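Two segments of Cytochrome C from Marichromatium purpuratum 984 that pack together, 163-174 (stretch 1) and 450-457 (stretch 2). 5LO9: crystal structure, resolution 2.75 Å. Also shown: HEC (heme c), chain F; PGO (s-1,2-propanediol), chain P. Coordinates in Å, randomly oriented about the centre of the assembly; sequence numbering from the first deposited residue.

Stretch 1 163-174: PMALMGAVAGRL
Stretch 2, residues 450-457: MPLLDTVR

A short helix can be fastened to an irregular segment distant in sequence by apolar packing combined with polar bonds, and this cytochrome c offers a compact example. Pro 163 (-54/139°) is followed by Met 164 (54/17°) and Ala 165 (59/30°), both at positive phi; Ala 165 is the N-cap of a helix running from Leu 166 to about Ala 171, with phi/psi near -65/-40° except at Met 167 (-82/-19°). Ala 165 O accepts from Ala 169 N at 3.1 Å. A type I turn, Ala 171 to Leu 174, follows. Stretch 2 has no regular secondary structure: a cis peptide bond precedes Pro 451, Leu 453 is extended (-98/132°), and Asp 454 (-84/47°) and Thr 455 (-70/-22°) bend the chain before Val 456 extends again (-130/137°). The nearest CA atoms across the stretches are those of Met 164 and Thr 455, 6.7 Å apart; stretch 2 runs across the helix, neither parallel nor antiparallel to it.

Leu 453 (chi1 t, chi2 p) points toward the helix. Its CD2 lies 3.7 Å from Val 170 CG2, 4.0 Å from Ala 169 CB and 4.2 Å from Leu 166 CD2 (Leu 166 m, t; Val 170 t), so one methyl meets three helical side chains. Met 164 (m, t, p) leaves its CA sideways, yet its CE reaches Pro 451 CG at 3.7 Å and Val 456 CG2 at 3.9 Å.

Polar bonds supplement this packing. Thr 455 (p) donates from OG1 to Met 164 O at 3.1 Å, while its CG2 sits 3.7 Å from Ala 169 CB. Arg 173 (m, t, t) forms a salt bridge with Asp 454 (p): NH2 to OD1 is 2.8 Å, and NH1 to OD1 is 3.1 Å. OD1 lies at the guanidinium edge, where the N-H bonds point, leaving one face for Leu 453 CD1, 3.8 Å from Arg 173 NH1. Beside the contact, Met 450 SD binds the heme c iron, HEC FE, at 2.3 Å.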

# COMPACT_ATOMS: atom_id res chain seq x y z
N PRO A 163 36.76 25.34 0.93
CA PRO A 163 36.05 25.26 -0.35
C PRO A 163 34.59 25.64 -0.23
O PRO A 163 33.91 25.27 0.72
CB PRO A 163 36.20 23.79 -0.74
CG PRO A 163 37.43 23.31 -0.01
CD PRO A 163 37.47 24.09 1.26
N MET A 164 34.10 26.39 -1.21
CA MET A 164 32.68 26.71 -1.39
C MET A 164 32.07 27.35 -0.16
O MET A 164 30.84 27.38 -0.03
CB MET A 164 31.87 25.49 -1.80
CG MET A 164 32.46 24.72 -2.97
SD MET A 164 31.53 23.22 -3.46
CE MET A 164 30.27 23.90 -4.57
N ALA A 165 32.91 27.83 0.76
CA ALA A 165 32.46 28.52 1.97
C ALA A 165 31.56 27.61 2.82
O ALA A 165 30.72 28.09 3.59
CB ALA A 165 31.72 29.80 1.60
N LEU A 166 31.80 26.31 2.74
CA LEU A 166 30.81 25.36 3.25
C LEU A 166 30.61 25.53 4.75
O LEU A 166 29.47 25.49 5.24
CB LEU A 166 31.24 23.94 2.88
CG LEU A 166 31.26 23.58 1.38
CD1 LEU A 166 31.75 22.15 1.20
CD2 LEU A 166 29.91 23.76 0.74
N MET A 167 31.71 25.69 5.51
CA MET A 167 31.60 25.74 6.96
C MET A 167 31.21 27.11 7.45
O MET A 167 30.73 27.23 8.57
CB MET A 167 32.90 25.33 7.66
CG MET A 167 33.08 23.81 7.82
SD MET A 167 31.69 22.98 8.59
CE MET A 167 31.63 23.70 10.21
N GLY A 168 31.39 28.14 6.65
CA GLY A 168 30.79 29.40 7.03
C GLY A 168 29.29 29.30 6.97
O GLY A 168 28.59 29.75 7.88
N ALA A 169 28.78 28.65 5.93
CA ALA A 169 27.35 28.46 5.82
C ALA A 169 26.83 27.55 6.94
O ALA A 169 25.78 27.81 7.53
CB ALA A 169 27.02 27.89 4.45
N VAL A 170 27.55 26.50 7.29
CA VAL A 170 27.07 25.66 8.37
C VAL A 170 27.08 26.43 9.68
O VAL A 170 26.11 26.39 10.45
CB VAL A 170 27.91 24.38 8.46
CG1 VAL A 170 27.59 23.65 9.76
CG2 VAL A 170 27.64 23.53 7.25
N ALA A 171 28.19 27.10 9.99
CA ALA A 171 28.29 27.73 11.30
C ALA A 171 27.27 28.84 11.45
O ALA A 171 26.79 29.10 12.56
CB ALA A 171 29.69 28.29 11.53
N GLY A 172 26.96 29.50 10.34
CA GLY A 172 25.99 30.58 10.29
C GLY A 172 24.57 30.17 10.58
O GLY A 172 23.71 31.03 10.78
N ARG A 173 24.29 28.88 10.55
CA ARG A 173 22.95 28.36 10.71
C ARG A 173 22.76 27.67 12.07
O ARG A 173 21.71 27.07 12.31
CB ARG A 173 22.67 27.41 9.55
CG ARG A 173 22.77 28.12 8.19
CD ARG A 173 22.44 27.23 7.02
NE ARG A 173 22.91 27.76 5.75
CZ ARG A 173 22.51 27.33 4.56
NH1 ARG A 173 21.62 26.37 4.44
NH2 ARG A 173 22.98 27.89 3.47
N LEU A 174 23.75 27.76 12.95
CA LEU A 174 23.69 27.19 14.29
C LEU A 174 23.65 28.30 15.33
O LEU A 174 24.31 29.33 15.17
CB LEU A 174 24.91 26.31 14.55
CG LEU A 174 25.24 25.19 13.57
CD1 LEU A 174 26.58 24.51 13.93
CD2 LEU A 174 24.13 24.21 13.59
N MET A 450 21.58 20.14 -5.87
CA MET A 450 23.03 20.04 -5.82
C MET A 450 23.68 21.33 -6.31
O MET A 450 23.27 21.89 -7.34
CB MET A 450 23.57 18.89 -6.67
CG MET A 450 23.29 17.53 -6.07
SD MET A 450 24.30 17.17 -4.64
CE MET A 450 23.11 16.44 -3.53
N PRO A 451 24.74 21.77 -5.65
CA PRO A 451 25.42 21.08 -4.54
C PRO A 451 24.65 20.93 -3.25
O PRO A 451 23.87 21.79 -2.92
CB PRO A 451 26.63 21.95 -4.28
CG PRO A 451 26.90 22.61 -5.56
CD PRO A 451 25.52 22.92 -6.11
N LEU A 452 24.98 19.85 -2.53
CA LEU A 452 24.32 19.46 -1.28
C LEU A 452 23.91 20.65 -0.42
O LEU A 452 22.73 20.82 -0.10
CB LEU A 452 25.26 18.57 -0.49
CG LEU A 452 24.75 17.99 0.79
CD1 LEU A 452 23.69 16.95 0.49
CD2 LEU A 452 25.96 17.44 1.52
N LEU A 453 24.88 21.49 -0.09
CA LEU A 453 24.67 22.70 0.69
C LEU A 453 24.55 23.88 -0.25
O LEU A 453 25.37 24.05 -1.16
CB LEU A 453 25.82 22.92 1.68
CG LEU A 453 25.71 24.05 2.69
CD1 LEU A 453 24.39 24.01 3.43
CD2 LEU A 453 26.92 23.97 3.66
N ASP A 454 23.53 24.69 -0.03
CA ASP A 454 23.16 25.69 -1.03
C ASP A 454 23.98 26.97 -0.91
O ASP A 454 23.42 28.07 -0.95
CB ASP A 454 21.65 26.03 -0.97
CG ASP A 454 21.19 26.52 0.38
OD1 ASP A 454 21.89 26.39 1.40
OD2 ASP A 454 20.10 27.10 0.39
N THR A 455 25.30 26.87 -0.79
CA THR A 455 26.13 28.05 -1.02
C THR A 455 26.14 28.42 -2.49
O THR A 455 26.38 29.59 -2.84
CB THR A 455 27.56 27.80 -0.60
OG1 THR A 455 28.09 26.76 -1.42
CG2 THR A 455 27.64 27.40 0.85
N VAL A 456 25.84 27.45 -3.34
CA VAL A 456 25.79 27.60 -4.79
C VAL A 456 24.47 27.02 -5.27
O VAL A 456 24.09 25.92 -4.87
CB VAL A 456 26.97 26.86 -5.46
CG1 VAL A 456 26.93 27.07 -6.95
CG2 VAL A 456 28.30 27.30 -4.84
N ARG A 457 23.80 27.71 -6.18
CA ARG A 457 22.63 27.13 -6.82
C ARG A 457 22.67 27.43 -8.30
O ARG A 457 22.61 28.59 -8.71
CB ARG A 457 21.34 27.64 -6.17
CG ARG A 457 20.86 26.79 -4.94
CD ARG A 457 20.41 25.39 -5.34
NE ARG A 457 20.12 24.45 -4.24
CZ ARG A 457 21.00 23.61 -3.71
NH1 ARG A 457 22.26 23.57 -4.13
NH2 ARG A 457 20.62 22.77 -2.75
FE HEC F . 25.99 15.72 -5.16
CHA HEC F . 23.93 13.03 -4.34
CHB HEC F . 25.07 15.48 -8.53
CHC HEC F . 27.73 18.64 -5.83
CHD HEC F . 27.43 15.61 -1.94
NA HEC F . 24.73 14.47 -6.25
C1A HEC F . 24.01 13.45 -5.75
C2A HEC F . 23.24 12.74 -6.81
C3A HEC F . 23.56 13.47 -8.03
C4A HEC F . 24.51 14.52 -7.56
CMA HEC F . 23.03 13.18 -9.40
CAA HEC F . 22.31 11.58 -6.73
CBA HEC F . 22.83 10.49 -7.67
CGA HEC F . 23.29 9.24 -6.96
O1A HEC F . 23.19 9.19 -5.73
O2A HEC F . 23.76 8.33 -7.68
NB HEC F . 26.33 16.85 -6.87
C1B HEC F . 25.89 16.60 -8.10
C2B HEC F . 26.32 17.63 -9.08
C3B HEC F . 27.10 18.57 -8.28
C4B HEC F . 27.02 17.99 -6.92
CMB HEC F . 26.04 17.67 -10.54
CAB HEC F . 27.79 19.84 -8.71
CBB HEC F . 26.72 20.75 -9.27
NC HEC F . 27.34 16.91 -4.09
C1C HEC F . 27.92 18.02 -4.52
C2C HEC F . 28.87 18.61 -3.56
C3C HEC F . 28.79 17.72 -2.41
C4C HEC F . 27.83 16.69 -2.87
CMC HEC F . 29.71 19.82 -3.76
CAC HEC F . 29.54 17.74 -1.10
CBC HEC F . 29.51 19.00 -0.31
ND HEC F . 25.71 14.56 -3.46
C1D HEC F . 26.35 14.67 -2.29
C2D HEC F . 25.85 13.68 -1.29
C3D HEC F . 24.82 12.94 -1.99
C4D HEC F . 24.81 13.57 -3.32
CMD HEC F . 26.27 13.47 0.12
CAD HEC F . 24.01 11.82 -1.45
CBD HEC F . 22.95 12.46 -0.54
CGD HEC F . 22.72 11.65 0.73
O1D HEC F . 23.37 10.62 0.99
O2D HEC F . 21.87 12.06 1.53
C1 PGO P . 24.99 32.53 14.41
C2 PGO P . 25.09 33.84 13.62
C3 PGO P . 23.74 34.20 12.95
O1 PGO P . 26.29 31.98 14.70
O2 PGO P . 26.20 33.75 12.69